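Local coordinates for OmpT protein (PDB 6EHD), which probably forms a water-filled beta-barrel pore across the outer membrane of Vibrio cholerae, acting as a non-specific diffusion porin, at residues P225-G237 with A249-G261. The protein carries 1 engineered substitution. Residues are numbered along the deposited sequence; the frame is centred on the assembly and turned at random.
Sequences PLVIDEDAISVAG and AGYEYVMQEANTG. With C8E ((hydroxyethyloxy)tri(ethyloxy)octane), chain E.
The antiparallel beta hairpin formed by strands 227-242 and 245-258 in the porin barrel wall brings Asp229, Asp231, Ile233, Val235 and Gly237 into hydrogen-bonded pairs with Glu257, Met255, Tyr253, Tyr251 and Ala249. Each pair is closed by two N-H...O=C bonds, and the axes of residues 227-237 and 249-258 come within 4.6 Å, their directions 175° apart. In the non-hydrogen-bonded pairs between them, CA-H groups lean on the same carbonyls, as where Glu230 CA lies 3.3 Å from Met255 O.

Beyond the ladder, Asn259 extends the pairing into the loop: its backbone N donates to Val227 O, and its side-chain amide adds further bonds. With CG between its own N and carbonyl carbon (chi1 63°), the amide reaches across to the start of the partner strand: ND2 donates to Pro225 O at 2.6 Å, the acceptor lying in the amide plane, while OD1 takes a weak bond from Val227 N. A type I turn from Ala258 to Gly261 leads the chain away here.

Alternation of side chains gives this part of the barrel two unlike faces. On one, C8E detergent lies over a face of the Tyr253 ring, with its C13 3.8 Å from Tyr253 CE2, while C8E O21 sits over the rim of a Tyr251 face; its alkyl tail reaches Ile233 CD1 and Val235 CG2, consistent with the membrane-facing side of the barrel wall. Further along, Met255 CG packs 3.6 Å from Asp231 CB, the two side chains crossing at a slant.

On the opposite face, probably turned to the barrel interior, Glu230, Gln256, Ser234 and Glu252 put buried polar groups among small and apolar side chains. One water donates to Glu230 OE2 (2.7 Å) and accepts from Gln256 NE2, which also hydrogen-bonds to Thr293 O; a second links Ser234 OG to Glu252 OE2, the latter bond weak. Arg109 forms a salt bridge with Glu230, and Gly105 and Thr106 hydrogen-bond to Glu252. Between these waters, Ala232 CB meets Val254 CG2 at 3.9 Å.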
loop_
_atom_site.group_PDB
_atom_site.type_symbol
_atom_site.label_atom_id
_atom_site.label_comp_id
_atom_site.label_asym_id
_atom_site.label_seq_id
_atom_site.Cartn_x
_atom_site.Cartn_y
_atom_site.Cartn_z
ATOM N N PRO A 225 -10.261 -27.818 4.806
ATOM C CA PRO A 225 -8.839 -28.159 4.966
ATOM C C PRO A 225 -7.840 -27.254 4.123
ATOM O O PRO A 225 -6.653 -27.356 4.309
ATOM C CB PRO A 225 -8.792 -29.630 4.502
ATOM C CG PRO A 225 -9.932 -29.775 3.538
ATOM C CD PRO A 225 -10.999 -28.833 4.008
ATOM N N LEU A 226 -8.332 -26.415 3.221
ATOM C CA LEU A 226 -7.460 -25.681 2.294
ATOM C C LEU A 226 -6.621 -24.606 3.087
ATOM O O LEU A 226 -7.199 -23.826 3.884
ATOM C CB LEU A 226 -8.278 -25.037 1.182
ATOM C CG LEU A 226 -7.498 -24.324 0.087
ATOM C CD1 LEU A 226 -6.695 -25.283 -0.783
ATOM C CD2 LEU A 226 -8.402 -23.428 -0.734
ATOM N N VAL A 227 -5.308 -24.658 2.865
ATOM C CA VAL A 227 -4.312 -23.645 3.307
ATOM C C VAL A 227 -3.464 -23.292 2.094
ATOM O O VAL A 227 -3.062 -24.209 1.344
ATOM C CB VAL A 227 -3.392 -24.229 4.417
ATOM C CG1 VAL A 227 -2.314 -23.220 4.874
ATOM C CG2 VAL A 227 -4.226 -24.712 5.619
ATOM N N ILE A 228 -3.169 -21.973 1.874
ATOM C CA ILE A 228 -2.256 -21.558 0.766
ATOM C C ILE A 228 -1.114 -20.719 1.415
ATOM O O ILE A 228 -1.450 -19.803 2.186
ATOM C CB ILE A 228 -3.005 -20.729 -0.319
ATOM C CG1 ILE A 228 -4.089 -21.612 -0.984
ATOM C CG2 ILE A 228 -2.030 -20.277 -1.376
ATOM C CD1 ILE A 228 -5.061 -20.860 -1.853
ATOM N N ASP A 229 0.149 -21.063 1.143
ATOM C CA ASP A 229 1.336 -20.319 1.614
ATOM C C ASP A 229 1.890 -19.513 0.440
ATOM O O ASP A 229 1.940 -20.042 -0.711
ATOM C CB ASP A 229 2.428 -21.262 2.139
ATOM C CG ASP A 229 2.092 -21.843 3.555
ATOM O OD1 ASP A 229 1.195 -21.347 4.263
ATOM O OD2 ASP A 229 2.770 -22.796 3.952
ATOM N N GLU A 230 2.303 -18.262 0.715
ATOM C CA GLU A 230 3.027 -17.457 -0.295
ATOM C C GLU A 230 4.425 -17.096 0.241
ATOM O O GLU A 230 4.542 -16.667 1.406
ATOM C CB GLU A 230 2.233 -16.142 -0.538
ATOM C CG GLU A 230 0.855 -16.287 -1.107
ATOM C CD GLU A 230 0.170 -14.911 -1.325
ATOM O OE1 GLU A 230 0.101 -14.102 -0.397
ATOM O OE2 GLU A 230 -0.292 -14.640 -2.450
ATOM N N ASP A 231 5.440 -17.232 -0.599
ATOM C CA ASP A 231 6.824 -16.827 -0.281
ATOM C C ASP A 231 7.211 -15.769 -1.353
ATOM O O ASP A 231 7.173 -16.068 -2.619
ATOM C CB ASP A 231 7.773 -18.056 -0.485
ATOM C CG ASP A 231 7.433 -19.284 0.403
ATOM O OD1 ASP A 231 6.750 -19.211 1.468
ATOM O OD2 ASP A 231 8.064 -20.329 0.077
ATOM N N ALA A 232 7.703 -14.575 -0.920
ATOM C CA ALA A 232 7.880 -13.458 -1.879
ATOM C C ALA A 232 9.187 -12.708 -1.644
ATOM O O ALA A 232 9.591 -12.537 -0.455
ATOM C CB ALA A 232 6.687 -12.483 -1.749
ATOM N N ILE A 233 9.847 -12.332 -2.740
ATOM C CA ILE A 233 11.032 -11.497 -2.686
ATOM C C ILE A 233 10.827 -10.304 -3.671
ATOM O O ILE A 233 10.386 -10.493 -4.810
ATOM C CB ILE A 233 12.335 -12.250 -2.988
ATOM C CG1 ILE A 233 13.548 -11.333 -2.811
ATOM C CG2 ILE A 233 12.317 -12.883 -4.382
ATOM C CD1 ILE A 233 14.937 -11.967 -2.991
ATOM N N SER A 234 11.228 -9.105 -3.218
ATOM C CA SER A 234 11.240 -7.872 -4.009
ATOM C C SER A 234 12.647 -7.242 -3.887
ATOM O O SER A 234 13.195 -7.073 -2.764
ATOM C CB SER A 234 10.167 -6.879 -3.472
ATOM O OG SER A 234 8.870 -7.480 -3.451
ATOM N N VAL A 235 13.278 -6.966 -5.044
ATOM C CA VAL A 235 14.627 -6.357 -5.170
ATOM C C VAL A 235 14.455 -5.128 -6.064
ATOM O O VAL A 235 14.108 -5.279 -7.228
ATOM C CB VAL A 235 15.656 -7.325 -5.793
ATOM C CG1 VAL A 235 17.000 -6.698 -5.674
ATOM C CG2 VAL A 235 15.633 -8.617 -5.060
ATOM N N ALA A 236 14.762 -3.952 -5.579
ATOM C CA ALA A 236 14.427 -2.713 -6.349
ATOM C C ALA A 236 15.450 -1.624 -6.033
ATOM O O ALA A 236 16.152 -1.635 -5.020
ATOM C CB ALA A 236 13.001 -2.223 -6.048
ATOM N N GLY A 237 15.506 -0.612 -6.912
ATOM C CA GLY A 237 16.378 0.557 -6.674
ATOM C C GLY A 237 15.990 1.808 -7.431
ATOM O O GLY A 237 15.205 1.754 -8.400
ATOM N N ALA A 249 13.843 0.875 -10.993
ATOM C CA ALA A 249 13.589 -0.506 -11.530
ATOM C C ALA A 249 13.368 -1.502 -10.409
ATOM O O ALA A 249 13.807 -1.269 -9.239
ATOM C CB ALA A 249 14.791 -0.961 -12.420
ATOM N N GLY A 250 12.635 -2.581 -10.682
ATOM C CA GLY A 250 12.511 -3.671 -9.678
ATOM C C GLY A 250 12.167 -4.991 -10.296
ATOM O O GLY A 250 11.677 -5.078 -11.456
ATOM N N TYR A 251 12.481 -6.025 -9.514
ATOM C CA TYR A 251 12.177 -7.458 -9.827
ATOM C C TYR A 251 11.458 -8.074 -8.624
ATOM O O TYR A 251 11.948 -7.980 -7.460
ATOM C CB TYR A 251 13.532 -8.191 -10.039
ATOM C CG TYR A 251 13.409 -9.742 -10.141
ATOM C CD1 TYR A 251 12.972 -10.357 -11.325
ATOM C CD2 TYR A 251 13.589 -10.539 -9.021
ATOM C CE1 TYR A 251 12.785 -11.732 -11.407
ATOM C CE2 TYR A 251 13.427 -11.926 -9.096
ATOM C CZ TYR A 251 13.018 -12.519 -10.288
ATOM O OH TYR A 251 12.860 -13.933 -10.337
ATOM N N GLU A 252 10.306 -8.698 -8.879
ATOM C CA GLU A 252 9.452 -9.260 -7.880
ATOM C C GLU A 252 9.091 -10.721 -8.241
ATOM O O GLU A 252 8.566 -10.997 -9.353
ATOM C CB GLU A 252 8.134 -8.444 -7.751
ATOM C CG GLU A 252 8.405 -6.980 -7.423
ATOM C CD GLU A 252 7.199 -6.017 -7.421
ATOM O OE1 GLU A 252 6.087 -6.403 -7.890
ATOM O OE2 GLU A 252 7.349 -4.875 -6.822
ATOM N N TYR A 253 9.357 -11.638 -7.305
ATOM C CA TYR A 253 9.005 -13.083 -7.538
ATOM C C TYR A 253 8.196 -13.628 -6.356
ATOM O O TYR A 253 8.606 -13.440 -5.180
ATOM C CB TYR A 253 10.311 -13.853 -7.685
ATOM C CG TYR A 253 10.101 -15.366 -7.893
ATOM C CD1 TYR A 253 9.619 -15.861 -9.122
ATOM C CD2 TYR A 253 10.195 -16.263 -6.798
ATOM C CE1 TYR A 253 9.380 -17.253 -9.321
ATOM C CE2 TYR A 253 9.963 -17.664 -6.998
ATOM C CZ TYR A 253 9.561 -18.123 -8.244
ATOM O OH TYR A 253 9.271 -19.495 -8.372
ATOM N N VAL A 254 7.065 -14.312 -6.650
ATOM C CA VAL A 254 6.183 -14.826 -5.637
ATOM C C VAL A 254 5.867 -16.330 -5.994
ATOM O O VAL A 254 5.601 -16.638 -7.190
ATOM C CB VAL A 254 4.871 -14.087 -5.521
ATOM C CG1 VAL A 254 4.006 -14.686 -4.397
ATOM C CG2 VAL A 254 5.147 -12.568 -5.294
ATOM N N MET A 255 6.053 -17.211 -5.022
ATOM C CA MET A 255 5.562 -18.689 -5.150
ATOM C C MET A 255 4.380 -18.947 -4.248
ATOM O O MET A 255 4.350 -18.497 -3.103
ATOM C CB MET A 255 6.711 -19.678 -4.946
ATOM C CG MET A 255 7.559 -19.721 -3.699
ATOM S SD MET A 255 9.292 -20.460 -3.900
ATOM C CE MET A 255 9.348 -21.210 -5.504
ATOM N N GLN A 256 3.352 -19.554 -4.808
ATOM C CA GLN A 256 2.150 -19.874 -4.118
ATOM C C GLN A 256 2.048 -21.445 -4.103
ATOM O O GLN A 256 2.143 -22.098 -5.159
ATOM C CB GLN A 256 0.922 -19.298 -4.793
ATOM C CG GLN A 256 0.959 -17.772 -5.086
ATOM C CD GLN A 256 1.535 -17.404 -6.438
ATOM O OE1 GLN A 256 1.809 -18.262 -7.292
ATOM N NE2 GLN A 256 1.724 -16.051 -6.670
ATOM N N GLU A 257 1.820 -21.976 -2.925
ATOM C CA GLU A 257 1.700 -23.471 -2.730
ATOM C C GLU A 257 0.486 -23.799 -1.870
ATOM O O GLU A 257 0.348 -23.267 -0.736
ATOM C CB GLU A 257 2.974 -24.023 -2.119
ATOM C CG GLU A 257 2.846 -25.481 -1.712
ATOM C CD GLU A 257 4.152 -26.098 -1.257
ATOM O OE1 GLU A 257 4.141 -26.750 -0.191
ATOM O OE2 GLU A 257 5.166 -25.929 -1.957
ATOM N N ALA A 258 -0.411 -24.657 -2.402
ATOM C CA ALA A 258 -1.600 -25.123 -1.689
ATOM C C ALA A 258 -1.320 -26.510 -1.067
ATOM O O ALA A 258 -0.483 -27.277 -1.554
ATOM C CB ALA A 258 -2.814 -25.186 -2.595
ATOM N N ASN A 259 -1.986 -26.798 0.036
ATOM C CA ASN A 259 -1.790 -28.096 0.714
ATOM C C ASN A 259 -2.406 -29.298 -0.049
ATOM O O ASN A 259 -2.136 -30.440 0.302
ATOM C CB ASN A 259 -2.245 -28.050 2.175
ATOM C CG ASN A 259 -3.705 -27.782 2.347
ATOM O OD1 ASN A 259 -4.421 -27.423 1.423
ATOM N ND2 ASN A 259 -4.148 -27.839 3.600
ATOM N N THR A 260 -3.202 -29.020 -1.077
ATOM C CA THR A 260 -3.553 -29.994 -2.107
ATOM C C THR A 260 -2.368 -30.413 -2.986
ATOM O O THR A 260 -2.533 -31.337 -3.772
ATOM C CB THR A 260 -4.650 -29.473 -3.074
ATOM O OG1 THR A 260 -4.145 -28.362 -3.843
ATOM C CG2 THR A 260 -5.898 -29.045 -2.327
ATOM N N GLY A 261 -1.201 -29.753 -2.891
ATOM C CA GLY A 261 -0.060 -30.035 -3.772
ATOM C C GLY A 261 0.086 -29.155 -5.033
ATOM O O GLY A 261 1.161 -29.130 -5.623
HETATM C C1 C8E E . 19.119 -10.408 -2.194
HETATM C C2 C8E E . 19.284 -10.048 -3.666
HETATM C C3 C8E E . 18.711 -11.154 -4.520
HETATM C C4 C8E E . 19.159 -11.111 -5.990
HETATM C C5 C8E E . 17.971 -11.392 -6.909
HETATM C C6 C8E E . 17.519 -12.814 -7.128
HETATM C C7 C8E E . 16.172 -13.190 -6.480
HETATM C C8 C8E E . 15.620 -14.502 -7.091
HETATM O O9 C8E E . 14.784 -15.412 -6.337
HETATM C C10 C8E E . 15.147 -16.761 -6.095
HETATM C C11 C8E E . 13.959 -17.648 -6.268
HETATM O O12 C8E E . 14.036 -17.887 -7.667
HETATM C C13 C8E E . 13.304 -18.932 -8.328
HETATM C C14 C8E E . 13.036 -18.595 -9.806
HETATM O O15 C8E E . 14.143 -17.912 -10.446
HETATM C C16 C8E E . 14.023 -17.772 -11.894
HETATM C C17 C8E E . 15.217 -17.131 -12.626
HETATM O O18 C8E E . 15.625 -15.963 -11.913
HETATM C C19 C8E E . 16.382 -14.854 -12.468
HETATM C C20 C8E E . 17.239 -14.235 -11.347
HETATM O O21 C8E E . 16.900 -12.895 -11.018
HETATM O O HOH W 1 0.277 -13.922 -5.004
HETATM O O HOH W 2 6.643 -5.959 -4.295
#